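PDB 3UMB: dehalogenase-like hydrolase from Ralstonia solanacearum, which probably catalyses the hydrolytic dehalogenation of small (S)-2-haloalkanoic acids to the corresponding (R)-2-hydroxyalkanoic acids, with release of halide. Local coordinates for residues T68-R73 with E88-M92; L108-R112 with M138-D143. All coordinates share one frame. Numbering follows the deposited sequence.

Contact 1 (T68-R73 with E88-M92); sequences TVDALR and EATLM
This is a helix-helix contact in the helical cap domain that follows the first strand of the Rossmann-like core in L-2-haloacid dehalogenases of the HAD superfamily. Helix 64-78 contributes 68-73 and helix 85-96 contributes 88-92; the two are consecutive in the chain. Both segments are alpha-helical, with Leu72 N to Thr68 O at 3.0 Å, Arg73 N to Val69 O at 2.8 Å and Met92 N to Glu88 O at 3.0 Å. Their axes come within 11.3 Å and cross at 126°, obliquely antiparallel; the closest CA atoms are those of Val69 and Met92, 7.5 Å apart. At this separation long side chains fill the gap, and 350 Å² is buried. Selenomethionine Met92, with all three chi angles m, reaches across so that its CE touches Thr68 CG2 and Val69 CG2, each at 3.6 Å, while its SE lies 4.2 Å from Leu72 CD2. Leu72 (t, p) points toward the partner helix and sets its CD1 4.1 Å from Leu91 CD1. Trp40 of helix 33-54 closes over Leu72 and Met92, and Leu91 also leans on Leu28 of helix 19-28, so the apolar strip continues into the cap bundle. Thr68 turns its hydroxyl elsewhere, to Gln44 and Phe64 O. At the exposed border a salt bridge joins the helices. Glu88 (t, t) extends toward an Arg73 side chain that is m at chi1 and then extended: Arg73 NE donates to Glu88 OE1 at 3.1 Å, and Arg73 NH2 to Glu88 OE2 at 2.5 Å, near the guanidinium plane.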
# COMPACT_ATOMS: atom_id res chain seq x y z
N THR A 68 -5.57 -3.78 12.58
CA THR A 68 -6.51 -2.65 12.59
C THR A 68 -6.24 -1.80 13.86
O THR A 68 -6.32 -0.60 13.85
CB THR A 68 -7.97 -3.13 12.43
OG1 THR A 68 -8.15 -3.67 11.12
CG2 THR A 68 -8.97 -2.00 12.64
N VAL A 69 -5.89 -2.44 14.95
CA VAL A 69 -5.52 -1.75 16.19
C VAL A 69 -4.24 -0.94 15.94
O VAL A 69 -4.22 0.26 16.14
CB VAL A 69 -5.39 -2.79 17.34
CG1 VAL A 69 -4.73 -2.20 18.58
CG2 VAL A 69 -6.78 -3.41 17.66
N ASP A 70 -3.20 -1.61 15.41
CA ASP A 70 -1.95 -0.94 15.02
C ASP A 70 -2.22 0.31 14.18
O ASP A 70 -1.68 1.37 14.45
CB ASP A 70 -1.06 -1.88 14.22
CG ASP A 70 -0.61 -3.06 15.01
OD1 ASP A 70 -0.71 -2.96 16.23
OD2 ASP A 70 -0.21 -4.09 14.40
N ALA A 71 -3.00 0.17 13.13
CA ALA A 71 -3.25 1.31 12.24
C ALA A 71 -3.98 2.42 13.00
O ALA A 71 -3.70 3.60 12.78
CB ALA A 71 -4.06 0.90 10.99
N LEU A 72 -4.94 2.05 13.84
CA LEU A 72 -5.72 3.05 14.58
C LEU A 72 -4.83 3.83 15.54
O LEU A 72 -4.96 5.05 15.69
CB LEU A 72 -6.82 2.36 15.39
CG LEU A 72 -7.57 3.24 16.41
CD1 LEU A 72 -8.39 4.27 15.61
CD2 LEU A 72 -8.43 2.42 17.33
N ARG A 73 -3.98 3.09 16.25
CA ARG A 73 -2.95 3.65 17.11
C ARG A 73 -1.96 4.56 16.40
O ARG A 73 -1.67 5.68 16.90
CB ARG A 73 -2.16 2.55 17.78
CG ARG A 73 -2.96 1.83 18.86
CD ARG A 73 -2.21 0.69 19.52
NE ARG A 73 -3.06 0.06 20.55
CZ ARG A 73 -2.89 -1.16 21.08
NH1 ARG A 73 -1.89 -1.95 20.68
NH2 ARG A 73 -3.73 -1.60 21.99
N GLU A 88 -10.21 3.61 22.35
CA GLU A 88 -9.75 2.47 21.55
C GLU A 88 -10.77 1.33 21.59
O GLU A 88 -11.29 0.94 20.56
CB GLU A 88 -8.42 1.97 22.10
CG GLU A 88 -7.92 0.73 21.42
CD GLU A 88 -6.45 0.59 21.55
OE1 GLU A 88 -5.74 1.55 21.24
OE2 GLU A 88 -5.99 -0.49 21.94
N ALA A 89 -11.06 0.81 22.79
CA ALA A 89 -12.10 -0.23 22.93
C ALA A 89 -13.38 0.20 22.20
O ALA A 89 -13.91 -0.54 21.40
CB ALA A 89 -12.36 -0.57 24.41
N THR A 90 -13.83 1.42 22.39
CA THR A 90 -15.07 1.88 21.76
C THR A 90 -15.05 1.84 20.26
O THR A 90 -16.08 1.59 19.62
CB THR A 90 -15.40 3.34 22.15
OG1 THR A 90 -15.60 3.41 23.55
CG2 THR A 90 -16.66 3.82 21.44
N LEU A 91 -13.89 2.13 19.67
CA LEU A 91 -13.86 2.26 18.20
C LEU A 91 -13.73 0.90 17.59
O LEU A 91 -14.25 0.65 16.53
CB LEU A 91 -12.73 3.18 17.73
CG LEU A 91 -13.10 4.67 17.73
CD1 LEU A 91 -11.88 5.49 17.30
CD2 LEU A 91 -14.31 4.92 16.80
N MSE A 92 -13.00 0.04 18.28
CA MSE A 92 -12.85 -1.36 17.90
C MSE A 92 -14.22 -2.10 18.01
O MSE A 92 -14.66 -2.70 17.00
CB MSE A 92 -11.67 -2.01 18.68
CG MSE A 92 -10.18 -1.56 18.21
SE MSE A 92 -9.99 -1.38 16.25
CE MSE A 92 -9.93 -3.34 15.84

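Contact 2 (L108-R112 with M138-D143); sequences LRQLR and MSGLFD
In the Rossmann-like core of the HAD fold, the last turn of helix 104-112 (108-112) packs against the loop 138-143 that leads into strand 144-147, burying 342 Å². The helix keeps Arg112 N on Leu108 O at 2.8 Å; the loop turns through Gly140 (phi 97°, psi -26°), where a CB would jam against the preceding carbonyl. Leu108 and Leu141 have the nearest CA atoms, 7.4 Å apart. Leu141 (m, p) is the main bump: its CD2 sits over the notch formed by Leu108 CB at 3.6 Å and Arg109 CG at 4.4 Å. In return Leu108 (m, t) pushes CD1 into a hollow between selenomethionine Met138 SE at 3.9 Å and Phe142 CZ at 4.2 Å, with Leu118 of strand 118-122 and Phe9 of strand 6-9 also lining it. Arg112 bends at chi3 (p) and lays one guanidinium face over Leu141 O. Asp143 meets it by charge alone, out of the guanidinium plane, with OD1 3.5 Å from Arg112 NH1.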
# COMPACT_ATOMS: atom_id res chain seq x y z
N LEU A 108 -29.04 -10.43 -2.53
CA LEU A 108 -28.44 -11.73 -2.25
C LEU A 108 -29.50 -12.82 -2.51
O LEU A 108 -29.21 -13.87 -3.08
CB LEU A 108 -27.86 -11.78 -0.82
CG LEU A 108 -26.60 -10.91 -0.57
CD1 LEU A 108 -26.18 -10.77 0.91
CD2 LEU A 108 -25.43 -11.45 -1.37
N ARG A 109 -30.75 -12.53 -2.17
CA ARG A 109 -31.83 -13.49 -2.38
C ARG A 109 -32.16 -13.71 -3.85
O ARG A 109 -32.24 -14.85 -4.27
CB ARG A 109 -33.05 -13.14 -1.54
CG ARG A 109 -32.80 -13.48 -0.08
CD ARG A 109 -33.61 -12.64 0.91
NE ARG A 109 -33.35 -13.10 2.28
CZ ARG A 109 -33.80 -12.52 3.39
NH1 ARG A 109 -34.55 -11.41 3.32
NH2 ARG A 109 -33.49 -13.04 4.59
N GLN A 110 -32.30 -12.65 -4.65
CA GLN A 110 -32.51 -12.83 -6.11
C GLN A 110 -31.39 -13.64 -6.83
O GLN A 110 -31.56 -14.10 -7.95
CB GLN A 110 -32.71 -11.47 -6.81
CG GLN A 110 -34.16 -10.92 -6.73
CD GLN A 110 -34.21 -9.38 -6.64
OE1 GLN A 110 -34.49 -8.70 -7.63
NE2 GLN A 110 -33.95 -8.83 -5.44
N LEU A 111 -30.24 -13.80 -6.15
CA LEU A 111 -29.10 -14.62 -6.61
C LEU A 111 -29.16 -16.04 -6.04
O LEU A 111 -28.98 -17.00 -6.78
CB LEU A 111 -27.75 -13.98 -6.21
CG LEU A 111 -27.45 -12.54 -6.64
CD1 LEU A 111 -26.28 -11.99 -5.82
CD2 LEU A 111 -27.18 -12.48 -8.13
N ARG A 112 -29.38 -16.16 -4.73
CA ARG A 112 -29.59 -17.46 -4.08
C ARG A 112 -30.71 -18.19 -4.80
O ARG A 112 -30.61 -19.40 -5.06
CB ARG A 112 -30.00 -17.30 -2.61
CG ARG A 112 -28.88 -16.94 -1.68
CD ARG A 112 -28.78 -17.95 -0.57
NE ARG A 112 -28.26 -19.23 -1.06
CZ ARG A 112 -28.14 -20.34 -0.33
NH1 ARG A 112 -27.65 -21.45 -0.89
NH2 ARG A 112 -28.52 -20.36 0.95
N MSE A 138 -27.42 -11.76 7.74
CA MSE A 138 -27.06 -12.51 6.52
C MSE A 138 -26.59 -13.94 6.81
O MSE A 138 -26.13 -14.65 5.88
CB MSE A 138 -25.97 -11.77 5.74
CG MSE A 138 -26.37 -10.40 5.24
SE MSE A 138 -24.83 -9.60 4.40
CE MSE A 138 -23.65 -9.17 5.94
N SER A 139 -26.72 -14.37 8.08
CA SER A 139 -26.47 -15.77 8.46
C SER A 139 -27.36 -16.70 7.58
O SER A 139 -28.53 -16.39 7.34
CB SER A 139 -26.72 -15.96 9.98
OG SER A 139 -26.15 -14.91 10.77
N GLY A 140 -26.78 -17.78 7.05
CA GLY A 140 -27.49 -18.71 6.16
C GLY A 140 -27.32 -18.50 4.65
O GLY A 140 -27.45 -19.46 3.85
N LEU A 141 -27.02 -17.27 4.24
CA LEU A 141 -26.95 -16.91 2.81
C LEU A 141 -25.64 -17.36 2.19
O LEU A 141 -25.59 -17.69 1.01
CB LEU A 141 -27.16 -15.39 2.59
CG LEU A 141 -28.59 -14.87 2.89
CD1 LEU A 141 -28.78 -14.57 4.39
CD2 LEU A 141 -28.94 -13.64 2.07
N PHE A 142 -24.59 -17.40 3.00
CA PHE A 142 -23.27 -17.86 2.53
C PHE A 142 -22.96 -19.33 2.88
O PHE A 142 -22.88 -19.74 4.05
CB PHE A 142 -22.15 -16.96 3.06
CG PHE A 142 -22.34 -15.52 2.73
CD1 PHE A 142 -22.42 -15.12 1.42
CD2 PHE A 142 -22.44 -14.58 3.71
CE1 PHE A 142 -22.61 -13.79 1.09
CE2 PHE A 142 -22.63 -13.25 3.40
CZ PHE A 142 -22.72 -12.85 2.09
N ASP A 143 -22.74 -20.09 1.83
CA ASP A 143 -22.09 -21.39 1.93
C ASP A 143 -20.70 -21.30 2.59
O ASP A 143 -20.43 -22.02 3.56
CB ASP A 143 -21.99 -22.01 0.54
CG ASP A 143 -23.35 -22.33 -0.05
OD1 ASP A 143 -24.36 -21.72 0.40
OD2 ASP A 143 -23.42 -23.18 -0.97

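Overall arrangement
Contact 1 belongs to the helical cap and contact 2 to the Rossmann-like core, the two parts of this HAD enzyme; their centres lie 31 Å apart and their nearest atoms about 16 Å, so they do not touch. Along the chain they come in series: helices 64-78 and 85-96 complete contact 1 before helix 104-112 opens contact 2. They share no helix or strand. Contact 1 joins successive helices of the bundle, whereas contact 2 brings a helix against the loop entering 144-147, an outermost strand of the six-stranded parallel sheet. Each therefore packs its own part of the fold, and neither directly bridges cap and core.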